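Local structure of major capsid protein (Faustovirus, 5J7O) at residues B[74-79]-B[89-94]; B[101-106]-B[394-399]; B[187-192]-B[299-304]; B[196-201]-B[416-421]. The protein probably builds the capsid shell of a large double-stranded DNA virus, as a double jelly-roll protein that assembles in threes. One frame throughout, in Å; residues are numbered along the deposited sequence.

Overall arrangement
The four contacts lie on the same side of the chain's centre, in and around one sandwich of beta-sheets. Contact 1 joins the edges of two sheets, and contact 2 pairs two strands inside one; their centres are about 10 Å apart and backbone bonds link Gln74 with Ile396 and Thr76 with Leu394. Contact 3 packs a strand of one sheet against a loop that follows a strand of the other. It touches contact 2 through Met103 O and Leu299 N (2.9 Å). Contact 4 carries the second sheet over to strand 415-428; its centre is about 8 Å from that of contact 3. Contacts 1 to 3 also reach a second subunit, and contact 4 a third.

Contact 1: residues B[74-79]-B[89-94]; sequences QKTRPN and IQFSIP
Pro78 and Phe91 bring the two backbones to 4.4 Å between CA atoms, while the segments as wholes run 131° apart. Three residues beyond the end of strand 69-76, Asn79 bonds to segment 89-94: Asn79 N gives its hydrogen to Gln90 O at 2.8 Å, nearly along the C=O axis. The side chain of Asn79 reaches on to Ser92. Its ND2 donates to Ser92 OG at 3.1 Å, tilted 26° out of the amide plane, and makes a weak bond to Gln90 OE1. A water ties the same corner together. It donates to Arg77 O and Asn79 OD1 and accepts from Ser92 N.

Pro78 lies alongside Ile89 and Phe91. Its CB touches Ile89 CG2 at 3.5 Å and also sits over one face of the Phe91 ring, offset toward the rim, as a CH-pi contact. Pro78 CD meets Phe91 CE2 at the rim. The contact belongs to the jelly-roll framework: strand 69-76 pairs with strand 389-401 in one sheet, and strand 88-92 is an outermost strand of the other. The chain crosses between them here.

Further along, Thr76 and Pro94 meet tip to tip, with Thr76 CB 3.9 Å from Pro94 CG. With OG1 anti to the backbone N (chi1 -171°), Thr76 CG2 lies between N and the carbonyl carbon and comes to 3.6 Å from Ser92 O. Gln74 slides past Pro94 in the opposite direction, its OE1 near Pro94 CB.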
# COMPACT_ATOMS: atom_id res chain seq x y z
N GLN B 74 -7.37 -22.32 -24.72
CA GLN B 74 -7.86 -22.25 -26.08
C GLN B 74 -8.75 -21.03 -26.20
O GLN B 74 -9.64 -20.82 -25.37
CB GLN B 74 -8.64 -23.52 -26.45
CG GLN B 74 -9.14 -23.56 -27.88
CD GLN B 74 -9.91 -24.83 -28.19
OE1 GLN B 74 -10.84 -25.20 -27.47
NE2 GLN B 74 -9.52 -25.52 -29.25
N LYS B 75 -8.51 -20.21 -27.23
CA LYS B 75 -9.27 -18.99 -27.45
C LYS B 75 -10.17 -19.15 -28.67
O LYS B 75 -9.77 -19.76 -29.67
CB LYS B 75 -8.35 -17.78 -27.61
CG LYS B 75 -7.42 -17.81 -28.81
CD LYS B 75 -6.45 -16.64 -28.76
CE LYS B 75 -5.59 -16.55 -30.01
NZ LYS B 75 -6.35 -16.00 -31.17
N THR B 76 -11.38 -18.62 -28.57
CA THR B 76 -12.36 -18.74 -29.64
C THR B 76 -13.05 -17.40 -29.85
O THR B 76 -13.06 -16.53 -28.97
CB THR B 76 -13.40 -19.83 -29.33
OG1 THR B 76 -14.22 -20.05 -30.49
CG2 THR B 76 -14.29 -19.41 -28.17
N ARG B 77 -13.62 -17.24 -31.04
CA ARG B 77 -14.30 -16.02 -31.45
C ARG B 77 -15.80 -16.15 -31.26
O ARG B 77 -16.34 -17.26 -31.18
CB ARG B 77 -13.98 -15.71 -32.92
CG ARG B 77 -12.51 -15.43 -33.17
CD ARG B 77 -12.30 -14.72 -34.49
NE ARG B 77 -10.89 -14.37 -34.69
CZ ARG B 77 -10.29 -13.32 -34.15
NH1 ARG B 77 -10.97 -12.50 -33.36
NH2 ARG B 77 -9.01 -13.09 -34.39
N PRO B 78 -16.52 -15.03 -31.18
CA PRO B 78 -17.97 -15.11 -31.01
C PRO B 78 -18.68 -15.58 -32.27
O PRO B 78 -18.18 -15.45 -33.39
CB PRO B 78 -18.37 -13.67 -30.66
CG PRO B 78 -17.30 -12.84 -31.28
CD PRO B 78 -16.04 -13.64 -31.14
N ASN B 79 -19.87 -16.14 -32.06
CA ASN B 79 -20.73 -16.56 -33.16
C ASN B 79 -21.50 -15.40 -33.79
O ASN B 79 -22.22 -15.62 -34.77
CB ASN B 79 -21.73 -17.61 -32.67
CG ASN B 79 -21.10 -18.64 -31.75
OD1 ASN B 79 -20.01 -19.14 -32.02
ND2 ASN B 79 -21.79 -18.96 -30.66
N ILE B 89 -22.87 -10.38 -27.27
CA ILE B 89 -21.81 -11.19 -27.85
C ILE B 89 -21.91 -12.59 -27.25
O ILE B 89 -22.04 -12.73 -26.02
CB ILE B 89 -20.43 -10.57 -27.57
CG1 ILE B 89 -20.35 -9.17 -28.19
CG2 ILE B 89 -19.32 -11.45 -28.11
CD1 ILE B 89 -19.06 -8.44 -27.87
N GLN B 90 -21.86 -13.61 -28.10
CA GLN B 90 -22.02 -14.99 -27.64
C GLN B 90 -20.89 -15.85 -28.17
O GLN B 90 -20.61 -15.86 -29.37
CB GLN B 90 -23.36 -15.57 -28.09
CG GLN B 90 -23.66 -16.93 -27.48
CD GLN B 90 -24.84 -17.62 -28.12
OE1 GLN B 90 -24.82 -17.94 -29.31
NE2 GLN B 90 -25.88 -17.86 -27.33
N PHE B 91 -20.25 -16.59 -27.26
CA PHE B 91 -19.23 -17.57 -27.60
C PHE B 91 -19.78 -18.97 -27.39
O PHE B 91 -20.51 -19.23 -26.42
CB PHE B 91 -17.97 -17.40 -26.74
CG PHE B 91 -17.36 -16.04 -26.80
CD1 PHE B 91 -17.79 -15.03 -25.95
CD2 PHE B 91 -16.33 -15.76 -27.68
CE1 PHE B 91 -17.22 -13.78 -25.99
CE2 PHE B 91 -15.76 -14.51 -27.73
CZ PHE B 91 -16.20 -13.51 -26.89
N SER B 92 -19.43 -19.88 -28.29
CA SER B 92 -19.58 -21.30 -28.00
C SER B 92 -18.36 -21.78 -27.22
O SER B 92 -17.25 -21.28 -27.40
CB SER B 92 -19.73 -22.11 -29.28
OG SER B 92 -20.98 -21.88 -29.90
N ILE B 93 -18.59 -22.73 -26.33
CA ILE B 93 -17.48 -23.36 -25.60
C ILE B 93 -17.04 -24.56 -26.42
O ILE B 93 -17.72 -25.60 -26.41
CB ILE B 93 -17.89 -23.75 -24.17
CG1 ILE B 93 -18.43 -22.53 -23.43
CG2 ILE B 93 -16.71 -24.34 -23.43
CD1 ILE B 93 -18.93 -22.83 -22.04
N PRO B 94 -15.92 -24.47 -27.14
CA PRO B 94 -15.55 -25.55 -28.07
C PRO B 94 -15.24 -26.84 -27.33
O PRO B 94 -14.93 -26.86 -26.14
CB PRO B 94 -14.30 -25.00 -28.77
CG PRO B 94 -14.30 -23.53 -28.50
CD PRO B 94 -14.95 -23.37 -27.16
O HOH W 1 -18.00 -19.21 -30.35

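Contact 2: residues B[101-106]-B[394-399]; sequences SDMVVH and LYINNI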
# COMPACT_ATOMS: atom_id res chain seq x y z
N SER B 101 -12.31 -25.06 -17.42
CA SER B 101 -12.16 -24.40 -16.13
C SER B 101 -12.26 -22.88 -16.25
O SER B 101 -13.27 -22.35 -16.72
CB SER B 101 -10.83 -24.79 -15.49
OG SER B 101 -10.78 -24.41 -14.13
N ASP B 102 -11.21 -22.17 -15.84
CA ASP B 102 -11.26 -20.72 -15.76
C ASP B 102 -11.37 -20.10 -17.15
O ASP B 102 -10.85 -20.62 -18.13
CB ASP B 102 -10.03 -20.18 -15.03
CG ASP B 102 -8.73 -20.67 -15.64
OD1 ASP B 102 -8.39 -21.86 -15.46
OD2 ASP B 102 -8.03 -19.85 -16.29
N MET B 103 -12.05 -18.96 -17.21
CA MET B 103 -12.32 -18.26 -18.46
C MET B 103 -11.96 -16.79 -18.32
O MET B 103 -12.18 -16.18 -17.26
CB MET B 103 -13.78 -18.41 -18.88
CG MET B 103 -14.21 -19.84 -19.14
SD MET B 103 -15.92 -19.96 -19.71
CE MET B 103 -16.05 -21.73 -19.97
N VAL B 104 -11.41 -16.22 -19.39
CA VAL B 104 -11.05 -14.81 -19.43
C VAL B 104 -11.26 -14.31 -20.85
O VAL B 104 -10.99 -15.03 -21.82
CB VAL B 104 -9.61 -14.58 -18.93
CG1 VAL B 104 -8.60 -15.27 -19.85
CG2 VAL B 104 -9.31 -13.11 -18.80
N VAL B 105 -11.77 -13.09 -20.98
CA VAL B 105 -12.18 -12.54 -22.27
C VAL B 105 -11.26 -11.38 -22.61
O VAL B 105 -11.18 -10.39 -21.87
CB VAL B 105 -13.65 -12.09 -22.25
CG1 VAL B 105 -14.01 -11.42 -23.56
CG2 VAL B 105 -14.57 -13.27 -21.99
N HIS B 106 -10.58 -11.48 -23.75
CA HIS B 106 -9.75 -10.40 -24.26
C HIS B 106 -10.63 -9.40 -24.99
O HIS B 106 -11.31 -9.76 -25.95
CB HIS B 106 -8.66 -10.95 -25.18
CG HIS B 106 -7.84 -9.89 -25.85
ND1 HIS B 106 -7.33 -10.04 -27.12
CD2 HIS B 106 -7.44 -8.67 -25.42
CE1 HIS B 106 -6.65 -8.95 -27.45
NE2 HIS B 106 -6.70 -8.11 -26.43
N LEU B 394 -12.79 -15.29 -26.26
CA LEU B 394 -12.93 -15.99 -24.99
C LEU B 394 -11.82 -17.02 -24.85
O LEU B 394 -11.66 -17.89 -25.71
CB LEU B 394 -14.30 -16.67 -24.89
CG LEU B 394 -14.47 -17.60 -23.69
CD1 LEU B 394 -14.31 -16.84 -22.38
CD2 LEU B 394 -15.80 -18.33 -23.74
N TYR B 395 -11.05 -16.91 -23.77
CA TYR B 395 -9.99 -17.86 -23.45
C TYR B 395 -10.52 -18.86 -22.44
O TYR B 395 -11.04 -18.48 -21.39
CB TYR B 395 -8.76 -17.14 -22.90
CG TYR B 395 -7.98 -16.34 -23.92
CD1 TYR B 395 -8.58 -15.32 -24.65
CD2 TYR B 395 -6.63 -16.58 -24.13
CE1 TYR B 395 -7.87 -14.59 -25.58
CE2 TYR B 395 -5.91 -15.85 -25.06
CZ TYR B 395 -6.53 -14.86 -25.78
OH TYR B 395 -5.82 -14.13 -26.70
N ILE B 396 -10.38 -20.15 -22.75
CA ILE B 396 -10.91 -21.22 -21.92
C ILE B 396 -9.78 -22.18 -21.59
O ILE B 396 -9.10 -22.69 -22.49
CB ILE B 396 -12.06 -21.98 -22.62
CG1 ILE B 396 -13.12 -21.00 -23.13
CG2 ILE B 396 -12.68 -22.99 -21.68
CD1 ILE B 396 -14.13 -21.62 -24.06
N ASN B 397 -9.57 -22.43 -20.30
CA ASN B 397 -8.62 -23.45 -19.87
C ASN B 397 -9.25 -24.83 -20.02
O ASN B 397 -10.38 -25.05 -19.57
CB ASN B 397 -8.20 -23.21 -18.42
CG ASN B 397 -7.02 -24.06 -18.00
OD1 ASN B 397 -6.37 -24.69 -18.84
ND2 ASN B 397 -6.73 -24.09 -16.71
N ASN B 398 -8.53 -25.74 -20.66
CA ASN B 398 -9.02 -27.09 -20.93
C ASN B 398 -8.15 -28.10 -20.21
O ASN B 398 -6.93 -28.11 -20.39
CB ASN B 398 -9.05 -27.37 -22.43
CG ASN B 398 -10.21 -26.70 -23.13
OD1 ASN B 398 -11.26 -27.31 -23.34
ND2 ASN B 398 -10.03 -25.43 -23.48
N ILE B 399 -8.77 -28.95 -19.40
CA ILE B 399 -8.07 -29.93 -18.58
C ILE B 399 -8.20 -31.30 -19.22
O ILE B 399 -9.30 -31.71 -19.63
CB ILE B 399 -8.63 -29.94 -17.14
CG1 ILE B 399 -8.36 -28.60 -16.46
CG2 ILE B 399 -8.03 -31.08 -16.34
CD1 ILE B 399 -8.81 -28.54 -15.02
O HOH W 2 -6.71 -12.19 -28.39
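Leu394 opens the segment opposite Val105, in a non-hydrogen-bonded antiparallel pair. Its CD1 touches Val105 CG2 at 3.6 Å. It also reaches Met103 CB on the same face of the sheet. Tyr395 forms the hydrogen-bonded pair with Val104: Tyr395 N gives to Val104 O at 2.7 Å, and Val104 N gives to Tyr395 O at 3.0 Å. On the other face, Tyr395 CB packs on Val104 CG1. Tyr395 CE1 packs on His106 CB at 3.7 Å. A water at the ring's edge, in its plane, links Tyr395 OH to His106 ND1. Ile396 lies beside Met103, pointing the same way, with CG2 near the methionine CE. Asn397 N bonds to Asp102 O. Its ND2 meets Asp102 OD1 on the syn side at 3.0 Å, with the amide and carboxylate planes 67° apart. Asp102 OD2 is bonded by Tyr73 OH and by Tyr548 OH of the second subunit. Asn397 O takes the Ser101 N-H, and Ile399 CD1 comes near Ser101 CB. This is an antiparallel pair within a jelly-roll sheet. Strand 389-401 lies there between strands 69-76 and 99-109, and strand 99-109 is bonded in turn to strand 293-298.

Contact 3: residues B[187-192]-B[299-304]; sequences KRVKFE and LLFWFR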
# COMPACT_ATOMS: atom_id res chain seq x y z
N LYS B 187 -22.28 -5.57 -19.01
CA LYS B 187 -23.55 -5.39 -18.31
C LYS B 187 -24.01 -6.71 -17.70
O LYS B 187 -24.30 -6.78 -16.50
CB LYS B 187 -24.61 -4.86 -19.27
CG LYS B 187 -24.47 -3.40 -19.64
CD LYS B 187 -25.62 -2.97 -20.53
CE LYS B 187 -26.96 -3.33 -19.91
NZ LYS B 187 -28.09 -3.08 -20.84
N ARG B 188 -24.09 -7.76 -18.51
CA ARG B 188 -24.47 -9.08 -18.06
C ARG B 188 -23.53 -10.11 -18.66
O ARG B 188 -23.03 -9.94 -19.78
CB ARG B 188 -25.93 -9.42 -18.43
CG ARG B 188 -26.91 -8.26 -18.26
CD ARG B 188 -28.35 -8.74 -18.21
NE ARG B 188 -28.71 -9.25 -16.89
CZ ARG B 188 -29.19 -8.49 -15.90
NH1 ARG B 188 -29.37 -7.19 -16.09
NH2 ARG B 188 -29.49 -9.04 -14.73
N VAL B 189 -23.28 -11.17 -17.90
CA VAL B 189 -22.43 -12.28 -18.33
C VAL B 189 -23.18 -13.57 -18.02
O VAL B 189 -23.54 -13.82 -16.86
CB VAL B 189 -21.06 -12.28 -17.63
CG1 VAL B 189 -20.22 -13.45 -18.10
CG2 VAL B 189 -20.33 -10.97 -17.90
N LYS B 190 -23.42 -14.39 -19.04
CA LYS B 190 -24.29 -15.55 -18.93
C LYS B 190 -23.54 -16.83 -19.27
O LYS B 190 -22.79 -16.88 -20.25
CB LYS B 190 -25.51 -15.42 -19.85
CG LYS B 190 -26.58 -14.45 -19.35
CD LYS B 190 -27.59 -14.15 -20.45
CE LYS B 190 -28.14 -15.43 -21.07
NZ LYS B 190 -29.04 -15.14 -22.21
N PHE B 191 -23.77 -17.86 -18.46
CA PHE B 191 -23.37 -19.23 -18.76
C PHE B 191 -24.65 -20.01 -19.06
O PHE B 191 -25.42 -20.31 -18.15
CB PHE B 191 -22.59 -19.87 -17.61
CG PHE B 191 -22.20 -21.30 -17.86
CD1 PHE B 191 -21.87 -21.73 -19.13
CD2 PHE B 191 -22.17 -22.21 -16.81
CE1 PHE B 191 -21.51 -23.04 -19.36
CE2 PHE B 191 -21.81 -23.53 -17.04
CZ PHE B 191 -21.48 -23.94 -18.31
N GLU B 192 -24.87 -20.32 -20.33
CA GLU B 192 -26.16 -20.79 -20.83
C GLU B 192 -26.07 -22.25 -21.25
O GLU B 192 -25.16 -22.63 -22.00
CB GLU B 192 -26.61 -19.92 -22.00
CG GLU B 192 -28.11 -19.77 -22.15
CD GLU B 192 -28.48 -18.66 -23.11
OE1 GLU B 192 -27.62 -17.79 -23.36
OE2 GLU B 192 -29.62 -18.65 -23.61
N LEU B 299 -13.99 -14.20 -16.19
CA LEU B 299 -15.39 -14.53 -15.98
C LEU B 299 -15.53 -15.18 -14.61
O LEU B 299 -15.02 -16.27 -14.37
CB LEU B 299 -15.90 -15.45 -17.09
CG LEU B 299 -15.75 -14.88 -18.51
CD1 LEU B 299 -16.52 -15.72 -19.51
CD2 LEU B 299 -16.20 -13.42 -18.57
N LEU B 300 -16.24 -14.49 -13.71
CA LEU B 300 -16.22 -14.81 -12.28
C LEU B 300 -17.26 -15.87 -11.93
O LEU B 300 -18.13 -15.67 -11.07
CB LEU B 300 -16.42 -13.54 -11.47
CG LEU B 300 -15.64 -12.31 -11.92
CD1 LEU B 300 -16.33 -11.04 -11.46
CD2 LEU B 300 -14.21 -12.35 -11.40
N PHE B 301 -17.17 -17.02 -12.59
CA PHE B 301 -18.03 -18.15 -12.28
C PHE B 301 -17.35 -19.09 -11.29
O PHE B 301 -16.15 -18.99 -11.02
CB PHE B 301 -18.43 -18.90 -13.55
CG PHE B 301 -19.34 -18.12 -14.46
CD1 PHE B 301 -20.62 -17.78 -14.05
CD2 PHE B 301 -18.93 -17.76 -15.73
CE1 PHE B 301 -21.47 -17.08 -14.89
CE2 PHE B 301 -19.78 -17.05 -16.57
CZ PHE B 301 -21.05 -16.71 -16.15
N TRP B 302 -18.14 -20.02 -10.75
CA TRP B 302 -17.62 -20.90 -9.70
C TRP B 302 -16.59 -21.87 -10.26
O TRP B 302 -15.63 -22.23 -9.56
CB TRP B 302 -18.77 -21.67 -9.04
CG TRP B 302 -19.18 -22.89 -9.80
CD1 TRP B 302 -18.72 -24.16 -9.61
CD2 TRP B 302 -20.10 -22.95 -10.90
NE1 TRP B 302 -19.30 -25.01 -10.52
CE2 TRP B 302 -20.15 -24.29 -11.32
CE3 TRP B 302 -20.88 -22.00 -11.56
CZ2 TRP B 302 -20.96 -24.71 -12.37
CZ3 TRP B 302 -21.68 -22.42 -12.61
CH2 TRP B 302 -21.71 -23.76 -13.00
N PHE B 303 -16.73 -22.28 -11.52
CA PHE B 303 -15.90 -23.35 -12.07
C PHE B 303 -14.52 -22.83 -12.45
O PHE B 303 -13.81 -23.45 -13.24
CB PHE B 303 -16.58 -24.01 -13.28
CG PHE B 303 -17.02 -23.04 -14.34
CD1 PHE B 303 -16.13 -22.56 -15.28
CD2 PHE B 303 -18.34 -22.63 -14.40
CE1 PHE B 303 -16.55 -21.68 -16.27
CE2 PHE B 303 -18.77 -21.76 -15.38
CZ PHE B 303 -17.87 -21.28 -16.31
N ARG B 304 -14.15 -21.66 -11.91
CA ARG B 304 -12.78 -21.20 -12.04
C ARG B 304 -11.83 -22.05 -11.19
O ARG B 304 -10.67 -22.24 -11.57
CB ARG B 304 -12.70 -19.73 -11.64
CG ARG B 304 -11.30 -19.19 -11.37
CD ARG B 304 -11.31 -17.67 -11.38
NE ARG B 304 -11.88 -17.18 -12.63
CZ ARG B 304 -11.16 -16.93 -13.72
NH1 ARG B 304 -9.85 -17.12 -13.71
NH2 ARG B 304 -11.75 -16.50 -14.83
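Phe191 and Phe303 form an edge-to-face pair: the edge of Phe303 is turned toward the face of Phe191, with ring centroids 5.2 Å apart and planes at 61°. Trp302 CH2 comes in at the edge of the Phe191 ring, near its plane, 4.0 Å from Phe191 CE2. The two side chains cross at about a right angle. Within the loop, Phe303 CD2 lies over one face of the Trp302 ring, offset toward the rim. Phe301 offers a face to Phe191 CB, which stands 3.8 Å above the ring plane as a CH-pi contact. Val189 CG1 touches Phe301 CZ at 3.9 Å and also meets Leu299 CD2.

Strand 188-192 belongs to one jelly-roll sheet. The loop at 299-304 follows strand 293-298 of the sheet that faces it. The loop backbone is also held by Tyr201 OH on Leu300 N and Tyr421 OH on Leu300 O. Across the contact itself the side-chain contacts are apolar, with no polar bond between the segments. The fit between strand and loop therefore rests on ring shape and close packing, and polar bonds to the loop come from other residues, among them Tyr201 and Tyr421.

Contact 4: residues B[196-201]-B[416-421]; sequences NPLDEY and TLIRVY
Tyr201 and Tyr421 lie side by side and point the same way, their rings oblique with planes at 58° and centroids 5.1 Å apart. The closer meeting is through a methylene. Tyr201 CB stands 3.5 Å above the plane of the Tyr421 ring, offset toward the rim, and makes a CH-pi contact. Tyr421 CB in turn lies 3.3 Å from Glu200 O. Both hydroxyls end on the backbone of Leu300.

Asp199 crosses Val420 and Tyr421 obliquely, and its carboxylate lies within 7° of parallel to the Tyr421 ring. Tyr421 N donates to Asp199 OD1 at 3.0 Å, on the syn side and 17° out of the carboxylate plane. The same oxygen lies 3.3 Å from Val420 CB. Asp199 OD2 is buried here without a polar partner in the model, next to Tyr421 CD2 and the ring of Phe301. Burying OD2 in this way could raise the carboxylate's pKa, though the N-H on OD1 would offset this. At the other end, Leu198 CD2 meets Ile418 CD1 at 4.0 Å, the two side chains crossing.

Leu198 and Asp199 both face Phe191, a classic beta bulge where the chain turns a corner. The contact joins edge strands of two different sheets, probably of the two jelly-rolls. Strand 196-202 is an outermost strand of its sheet, next to 186-193, and strand 415-428 is an outermost strand of another, paired with 607-620.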
# COMPACT_ATOMS: atom_id res chain seq x y z
N ASN B 196 -31.42 -22.37 -20.95
CA ASN B 196 -31.61 -21.86 -19.60
C ASN B 196 -30.35 -21.15 -19.12
O ASN B 196 -29.25 -21.70 -19.28
CB ASN B 196 -31.96 -22.98 -18.63
CG ASN B 196 -33.34 -23.54 -18.85
OD1 ASN B 196 -34.24 -22.85 -19.33
ND2 ASN B 196 -33.53 -24.81 -18.49
N PRO B 197 -30.46 -19.95 -18.56
CA PRO B 197 -29.31 -19.38 -17.84
C PRO B 197 -28.93 -20.24 -16.65
O PRO B 197 -29.68 -20.33 -15.67
CB PRO B 197 -29.82 -18.00 -17.41
CG PRO B 197 -30.92 -17.68 -18.37
CD PRO B 197 -31.57 -19.00 -18.68
N LEU B 198 -27.77 -20.89 -16.72
CA LEU B 198 -27.32 -21.70 -15.59
C LEU B 198 -26.74 -20.82 -14.49
O LEU B 198 -26.91 -21.11 -13.30
CB LEU B 198 -26.29 -22.73 -16.06
CG LEU B 198 -25.99 -23.91 -15.12
CD1 LEU B 198 -25.59 -25.13 -15.92
CD2 LEU B 198 -24.91 -23.55 -14.12
N ASP B 199 -26.06 -19.74 -14.86
CA ASP B 199 -25.57 -18.76 -13.90
C ASP B 199 -25.27 -17.47 -14.65
O ASP B 199 -24.89 -17.49 -15.82
CB ASP B 199 -24.32 -19.25 -13.16
CG ASP B 199 -23.95 -18.36 -12.00
OD1 ASP B 199 -24.86 -17.73 -11.42
OD2 ASP B 199 -22.75 -18.28 -11.66
N GLU B 200 -25.44 -16.35 -13.95
CA GLU B 200 -25.24 -15.04 -14.56
C GLU B 200 -24.98 -14.01 -13.47
O GLU B 200 -25.44 -14.16 -12.33
CB GLU B 200 -26.46 -14.63 -15.39
CG GLU B 200 -27.77 -14.76 -14.65
CD GLU B 200 -28.93 -14.16 -15.41
OE1 GLU B 200 -28.70 -13.27 -16.26
OE2 GLU B 200 -30.08 -14.58 -15.17
N TYR B 201 -24.24 -12.97 -13.84
CA TYR B 201 -23.98 -11.85 -12.94
C TYR B 201 -23.88 -10.58 -13.77
O TYR B 201 -23.78 -10.61 -15.00
CB TYR B 201 -22.72 -12.08 -12.10
CG TYR B 201 -21.44 -12.21 -12.91
CD1 TYR B 201 -20.72 -11.09 -13.30
CD2 TYR B 201 -20.95 -13.46 -13.26
CE1 TYR B 201 -19.56 -11.21 -14.03
CE2 TYR B 201 -19.78 -13.59 -13.99
CZ TYR B 201 -19.09 -12.46 -14.37
OH TYR B 201 -17.93 -12.58 -15.09
N THR B 416 -21.89 -32.21 -8.39
CA THR B 416 -20.96 -31.20 -7.92
C THR B 416 -21.73 -30.01 -7.36
O THR B 416 -22.76 -29.61 -7.91
CB THR B 416 -20.03 -30.71 -9.04
OG1 THR B 416 -19.29 -29.57 -8.59
CG2 THR B 416 -20.82 -30.34 -10.29
N LEU B 417 -21.24 -29.47 -6.25
CA LEU B 417 -21.79 -28.23 -5.72
C LEU B 417 -21.36 -27.06 -6.58
O LEU B 417 -20.23 -27.02 -7.08
CB LEU B 417 -21.35 -28.02 -4.28
CG LEU B 417 -22.37 -28.37 -3.20
CD1 LEU B 417 -22.98 -29.72 -3.48
CD2 LEU B 417 -21.71 -28.35 -1.83
N ILE B 418 -22.27 -26.10 -6.77
CA ILE B 418 -21.98 -24.89 -7.51
C ILE B 418 -22.47 -23.70 -6.69
O ILE B 418 -23.35 -23.83 -5.83
CB ILE B 418 -22.61 -24.88 -8.92
CG1 ILE B 418 -24.10 -24.54 -8.84
CG2 ILE B 418 -22.42 -26.22 -9.61
CD1 ILE B 418 -24.77 -24.41 -10.19
N ARG B 419 -21.88 -22.54 -6.96
CA ARG B 419 -22.30 -21.28 -6.37
C ARG B 419 -22.78 -20.36 -7.49
O ARG B 419 -22.09 -20.20 -8.50
CB ARG B 419 -21.18 -20.62 -5.58
CG ARG B 419 -21.21 -20.89 -4.08
CD ARG B 419 -20.69 -22.28 -3.74
NE ARG B 419 -20.44 -22.42 -2.31
CZ ARG B 419 -19.76 -23.43 -1.76
NH1 ARG B 419 -19.24 -24.38 -2.53
NH2 ARG B 419 -19.58 -23.47 -0.45
N VAL B 420 -23.95 -19.76 -7.30
CA VAL B 420 -24.59 -18.95 -8.33
C VAL B 420 -24.93 -17.58 -7.75
O VAL B 420 -25.23 -17.45 -6.56
CB VAL B 420 -25.85 -19.64 -8.89
CG1 VAL B 420 -25.47 -20.76 -9.84
CG2 VAL B 420 -26.71 -20.17 -7.76
N TYR B 421 -24.88 -16.57 -8.61
CA TYR B 421 -25.25 -15.22 -8.21
C TYR B 421 -26.76 -15.05 -8.25
O TYR B 421 -27.44 -15.60 -9.12
CB TYR B 421 -24.59 -14.19 -9.13
CG TYR B 421 -23.08 -14.22 -9.11
CD1 TYR B 421 -22.37 -13.51 -8.15
CD2 TYR B 421 -22.36 -14.95 -10.05
CE1 TYR B 421 -20.98 -13.53 -8.13
CE2 TYR B 421 -20.98 -14.97 -10.04
CZ TYR B 421 -20.30 -14.26 -9.07
OH TYR B 421 -18.92 -14.28 -9.06